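Local coordinates for protein predicted acetamidase/formamidase (Thermoanaerobacter tengcongensis, PDB 3TKK) that probably hydrolyses carbon-nitrogen bonds other than peptide bonds in linear amides, and binds zinc and calcium ions, at residues A[77-82]-A[135-140]; A[230-235]-A[241-246]. One frame throughout, in Å; residues are numbered along the deposited sequence.

Contact 1 (A[77-82]-A[135-140])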
loop_
_atom_site.group_PDB
_atom_site.type_symbol
_atom_site.label_atom_id
_atom_site.label_comp_id
_atom_site.label_asym_id
_atom_site.label_seq_id
_atom_site.Cartn_x
_atom_site.Cartn_y
_atom_site.Cartn_z
ATOM N N LEU A 77 -11.362 21.676 -7.934
ATOM C CA LEU A 77 -10.862 21.672 -9.344
ATOM C C LEU A 77 -10.557 20.295 -9.789
ATOM O O LEU A 77 -9.742 19.607 -9.145
ATOM C CB LEU A 77 -9.594 22.457 -9.456
ATOM C CG LEU A 77 -8.854 22.640 -10.778
ATOM C CD1 LEU A 77 -9.659 23.729 -11.531
ATOM C CD2 LEU A 77 -7.396 23.143 -10.521
ATOM N N LYS A 78 -11.136 19.907 -10.927
ATOM C CA LYS A 78 -10.855 18.615 -11.548
ATOM C C LYS A 78 -9.868 18.776 -12.723
ATOM O O LYS A 78 -10.037 19.681 -13.542
ATOM C CB LYS A 78 -12.169 17.993 -12.005
ATOM C CG LYS A 78 -12.011 16.810 -13.017
ATOM C CD LYS A 78 -13.451 16.305 -13.453
ATOM C CE LYS A 78 -13.351 15.753 -14.876
ATOM N NZ LYS A 78 -14.684 15.113 -15.218
ATOM N N VAL A 79 -8.808 17.933 -12.695
ATOM C CA VAL A 79 -7.704 18.033 -13.609
ATOM C C VAL A 79 -7.596 16.651 -14.265
ATOM O O VAL A 79 -7.274 15.626 -13.654
ATOM C CB VAL A 79 -6.375 18.422 -12.920
ATOM C CG1 VAL A 79 -5.211 18.509 -14.006
ATOM C CG2 VAL A 79 -6.512 19.645 -11.963
ATOM N N LYS A 80 -7.933 16.588 -15.519
ATOM C CA LYS A 80 -7.859 15.334 -16.252
ATOM C C LYS A 80 -6.459 15.264 -16.872
ATOM O O LYS A 80 -6.126 16.112 -17.769
ATOM C CB LYS A 80 -8.963 15.342 -17.332
ATOM C CG LYS A 80 -9.009 14.037 -18.116
ATOM C CD LYS A 80 -10.176 14.025 -19.199
ATOM C CE LYS A 80 -11.586 14.114 -18.610
ATOM N NZ LYS A 80 -11.770 15.469 -17.993
ATOM N N ILE A 81 -5.663 14.230 -16.484
ATOM C CA ILE A 81 -4.338 13.964 -17.069
ATOM C C ILE A 81 -4.535 13.097 -18.367
ATOM O O ILE A 81 -4.826 11.890 -18.282
ATOM C CB ILE A 81 -3.464 13.212 -16.101
ATOM C CG1 ILE A 81 -3.437 13.948 -14.708
ATOM C CG2 ILE A 81 -2.007 13.140 -16.721
ATOM C CD1 ILE A 81 -3.096 15.407 -14.910
ATOM N N LYS A 82 -4.341 13.707 -19.518
ATOM C CA LYS A 82 -4.579 13.006 -20.792
ATOM C C LYS A 82 -3.322 12.394 -21.317
ATOM O O LYS A 82 -3.355 11.300 -21.763
ATOM C CB LYS A 82 -5.198 14.000 -21.752
ATOM C CG LYS A 82 -6.610 14.461 -21.247
ATOM C CD LYS A 82 -7.323 15.090 -22.422
ATOM C CE LYS A 82 -8.557 15.869 -21.968
ATOM N NZ LYS A 82 -9.290 16.332 -23.223
ATOM N N GLY A 135 4.712 13.834 -10.031
ATOM C CA GLY A 135 4.972 13.799 -8.591
ATOM C C GLY A 135 4.424 15.011 -7.812
ATOM O O GLY A 135 4.012 14.880 -6.664
ATOM N N VAL A 136 4.508 16.221 -8.410
ATOM C CA VAL A 136 4.136 17.476 -7.736
ATOM C C VAL A 136 2.929 18.010 -8.570
ATOM O O VAL A 136 3.027 18.268 -9.792
ATOM C CB VAL A 136 5.260 18.426 -7.805
ATOM C CG1 VAL A 136 4.824 19.893 -7.528
ATOM C CG2 VAL A 136 6.361 18.066 -6.699
ATOM N N ILE A 137 1.792 18.220 -7.915
ATOM C CA ILE A 137 0.698 18.839 -8.621
ATOM C C ILE A 137 -0.266 19.317 -7.548
ATOM O O ILE A 137 -0.487 18.613 -6.541
ATOM C CB ILE A 137 -0.062 17.953 -9.574
ATOM C CG1 ILE A 137 -1.257 18.750 -10.124
ATOM C CG2 ILE A 137 -0.514 16.592 -8.868
ATOM C CD1 ILE A 137 -1.840 17.849 -11.547
ATOM N N GLY A 138 -0.714 20.571 -7.665
ATOM C CA GLY A 138 -1.472 21.174 -6.554
ATOM C C GLY A 138 -2.044 22.527 -6.898
ATOM O O GLY A 138 -1.776 23.095 -7.977
ATOM N N VAL A 139 -2.786 23.088 -5.960
ATOM C CA VAL A 139 -3.276 24.440 -6.044
ATOM C C VAL A 139 -2.744 25.202 -4.823
ATOM O O VAL A 139 -2.086 24.638 -3.982
ATOM C CB VAL A 139 -4.813 24.412 -5.933
ATOM C CG1 VAL A 139 -5.409 23.535 -7.046
ATOM C CG2 VAL A 139 -5.253 23.831 -4.430
ATOM N N ALA A 140 -3.018 26.509 -4.776
ATOM C CA ALA A 140 -2.517 27.305 -3.671
ATOM C C ALA A 140 -3.290 26.976 -2.400
ATOM O O ALA A 140 -4.490 26.801 -2.415
ATOM C CB ALA A 140 -2.630 28.834 -3.957
#
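Leu77 turns its CG anti to the backbone N (chi1 -180°), which carries the branch out towards Val139. The two groups meet methyl to methyl, Leu77 CD2 lying 4.0 Å from Val139 CG1. The side chains slide past each other in opposite directions rather than meeting head on.

Ile137 makes the second meeting point. Both its torsions are extended (chi1 175°, chi2 165°), and the chain reaches out to its terminal methyl. That one methyl touches two residues of the facing strand. Val79 CG1 is 4.2 Å from Ile137 CD1, and Ile81 CD1 is 4.3 Å from the same Ile137 CD1. Leu77, Val79 and Ile81 are every second residue of the strand, so all three face this side; the lysines between them point the other way.

The backbones stay well apart, with the CA atoms of Val79 and Ile137 9.8 Å from each other. No hydrogen bond joins the two segments. The strands run nearly antiparallel but belong to different sheets, so this is face-to-face packing between sheets. Strand 76-86 takes its backbone bonds from strands 168-172 and 203-212. Phe171 touches both Ile137 and Val139, and Leu180 touches both Val79 and Ile137.

Ile137 lies about 8 Å, side chain to side chain, from Asp184, a ligand of both zinc and calcium. All five touching residues are buried. The chemistry is purely aliphatic: dispersion and exclusion of water hold the two sheets together here, with no directional bond.

Contact 2 (A[230-235]-A[241-246])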
loop_
_atom_site.group_PDB
_atom_site.type_symbol
_atom_site.label_atom_id
_atom_site.label_comp_id
_atom_site.label_asym_id
_atom_site.label_seq_id
_atom_site.Cartn_x
_atom_site.Cartn_y
_atom_site.Cartn_z
ATOM N N THR A 230 -8.686 8.491 -1.855
ATOM C CA THR A 230 -8.509 9.787 -1.263
ATOM C C THR A 230 -7.055 9.781 -1.011
ATOM O O THR A 230 -6.492 8.639 -0.820
ATOM C CB THR A 230 -9.311 9.845 0.089
ATOM O OG1 THR A 230 -9.175 8.557 0.774
ATOM C CG2 THR A 230 -10.898 9.979 -0.202
ATOM N N ILE A 231 -6.409 10.985 -0.943
ATOM C CA ILE A 231 -4.931 11.066 -0.683
ATOM C C ILE A 231 -4.750 11.960 0.557
ATOM O O ILE A 231 -5.524 12.943 0.693
ATOM C CB ILE A 231 -4.286 11.837 -1.811
ATOM C CG1 ILE A 231 -4.653 11.220 -3.230
ATOM C CG2 ILE A 231 -2.682 11.915 -1.615
ATOM C CD1 ILE A 231 -4.095 9.942 -3.393
ATOM N N ALA A 232 -3.852 11.647 1.474
ATOM C CA ALA A 232 -3.579 12.640 2.563
ATOM C C ALA A 232 -2.112 12.597 2.972
ATOM O O ALA A 232 -1.518 11.528 2.800
ATOM C CB ALA A 232 -4.364 12.283 3.766
ATOM N N SER A 233 -1.593 13.684 3.657
ATOM C CA SER A 233 -0.209 13.657 4.078
ATOM C C SER A 233 -0.175 14.147 5.531
ATOM O O SER A 233 -1.049 14.877 5.906
ATOM C CB SER A 233 0.678 14.570 3.136
ATOM O OG SER A 233 0.428 14.200 1.745
ATOM N N ALA A 234 0.795 13.668 6.294
ATOM C CA ALA A 234 1.051 13.943 7.709
ATOM C C ALA A 234 2.448 13.508 8.033
ATOM O O ALA A 234 3.122 12.831 7.236
ATOM C CB ALA A 234 0.072 13.168 8.596
ATOM N N GLU A 235 2.829 13.834 9.275
ATOM C CA GLU A 235 4.111 13.530 9.775
ATOM C C GLU A 235 4.347 12.055 9.962
ATOM O O GLU A 235 5.498 11.660 9.915
ATOM C CB GLU A 235 4.363 14.229 11.142
ATOM C CG GLU A 235 4.960 15.608 11.040
ATOM C CD GLU A 235 6.123 15.912 9.973
ATOM O OE1 GLU A 235 6.822 15.033 9.424
ATOM O OE2 GLU A 235 6.351 17.136 9.726
ATOM N N VAL A 241 -2.698 7.696 6.905
ATOM C CA VAL A 241 -3.701 6.685 6.485
ATOM C C VAL A 241 -5.056 6.980 7.178
ATOM O O VAL A 241 -6.170 6.945 6.566
ATOM C CB VAL A 241 -3.235 5.271 6.940
ATOM C CG1 VAL A 241 -4.462 4.307 7.054
ATOM C CG2 VAL A 241 -2.150 4.679 6.003
ATOM N N GLU A 242 -4.954 7.352 8.463
ATOM C CA GLU A 242 -6.153 7.675 9.202
ATOM C C GLU A 242 -6.944 8.860 8.555
ATOM O O GLU A 242 -8.177 8.832 8.490
ATOM C CB GLU A 242 -5.815 8.051 10.691
ATOM C CG GLU A 242 -6.862 8.953 11.228
ATOM C CD GLU A 242 -6.479 9.893 12.455
ATOM O OE1 GLU A 242 -6.203 9.326 13.528
ATOM O OE2 GLU A 242 -6.511 11.193 12.285
ATOM N N ILE A 243 -6.233 9.897 8.083
ATOM C CA ILE A 243 -6.897 11.005 7.477
ATOM C C ILE A 243 -7.541 10.498 6.180
ATOM O O ILE A 243 -8.740 10.781 5.941
ATOM C CB ILE A 243 -5.902 12.154 7.124
ATOM C CG1 ILE A 243 -5.441 12.849 8.500
ATOM C CG2 ILE A 243 -6.633 13.190 6.172
ATOM C CD1 ILE A 243 -3.993 13.565 8.326
ATOM N N ALA A 244 -6.781 9.848 5.339
ATOM C CA ALA A 244 -7.356 9.305 4.075
ATOM C C ALA A 244 -8.637 8.520 4.275
ATOM O O ALA A 244 -9.570 8.737 3.526
ATOM C CB ALA A 244 -6.369 8.500 3.207
ATOM N N VAL A 245 -8.652 7.612 5.223
ATOM C CA VAL A 245 -9.847 6.813 5.508
ATOM C C VAL A 245 -10.998 7.655 5.967
ATOM O O VAL A 245 -12.102 7.487 5.484
ATOM C CB VAL A 245 -9.486 5.714 6.586
ATOM C CG1 VAL A 245 -10.662 4.818 7.050
ATOM C CG2 VAL A 245 -8.470 4.841 5.991
ATOM N N HIS A 246 -10.757 8.572 6.927
ATOM C CA HIS A 246 -11.813 9.443 7.362
ATOM C C HIS A 246 -12.405 10.288 6.249
ATOM O O HIS A 246 -13.628 10.533 6.280
ATOM C CB HIS A 246 -11.374 10.371 8.567
ATOM C CG HIS A 246 -11.214 9.624 9.857
ATOM N ND1 HIS A 246 -12.201 9.580 10.817
ATOM C CD2 HIS A 246 -10.149 8.983 10.388
ATOM C CE1 HIS A 246 -11.804 8.832 11.826
ATOM N NE2 HIS A 246 -10.544 8.519 11.613
#
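Thr230 and Ala244 supply the one hydrogen bond across this contact. Thr230 OG1 donates to Ala244 O over 2.8 Å. The bond is bent at the acceptor, with a C=O...donor angle of 119°. The hydroxyl stands above the carbonyl plane, 45° out of it, and does not point along a lone pair. Thr230 places OG1 between its backbone N and carbonyl carbon, on the side where the helix passes. The bond ties a strand side chain to a main-chain carbonyl of the helix. Ala244 CB also packs beside this hydroxyl, 3.7 Å from Thr230 OG1.

The remaining contacts are van der Waals packing, nearly all of it between apolar side chains. Ala232 CB presses on the CG2 methyl of Ile243, and the 3.4 Å between Ala232 CB and Ile243 CG2 is tighter than usual van der Waals contact. Ala232 CB also faces Ala244 CB at 4.3 Å. The other arm of Ile243 runs along the strand. Ile243 CD1 lies 4.1 Å from Ala234 CB and 4.0 Å from the backbone carbonyl oxygen Ser233 O. Ile243 therefore straddles two alternate strand residues, Ala232 with one branch and Ala234 with the other.

Small residues allow a close approach: the axes of the two segments come within 6.9 Å, at 148° between their directions. This is a helix laid on a sheet face, roughly antiparallel, and clearly tilted, to the strand that precedes it.

Strand 227-234 sits between strands 221-223 and 283-290 in the sheet. Thr230 also touches Met248 and Leu251, further along helix 237-255. On the opposite face of the strand, Ser233 OG is hydrogen-bonded to Thr284 OG1. Val241 and Val245 of the helix pack against Ile275 and Val100 of the second subunit.

Overall arrangement
From the N terminus, strand 76-86 comes first. Contact 1 joins 77-82 to 135-140 and closes a loop of 52 residues that contains strands but no helix. Contact 2 opens later. Between segments 230-235 and 241-246 are five residues, four of them the first turn of helix 237-255. The two contacts are in series: neither nests in nor crosses the other. The centres of contact 1 and contact 2 lie about 18 Å apart; the nearest atoms of contact 1 and contact 2 are about 9 Å apart. Strands 76-86 and 227-234 belong to the same large mixed sheet. Contact 1 ties that sheet to the one bearing strands 133-138 and 180-186, whereas contact 2 fastens a helix to it.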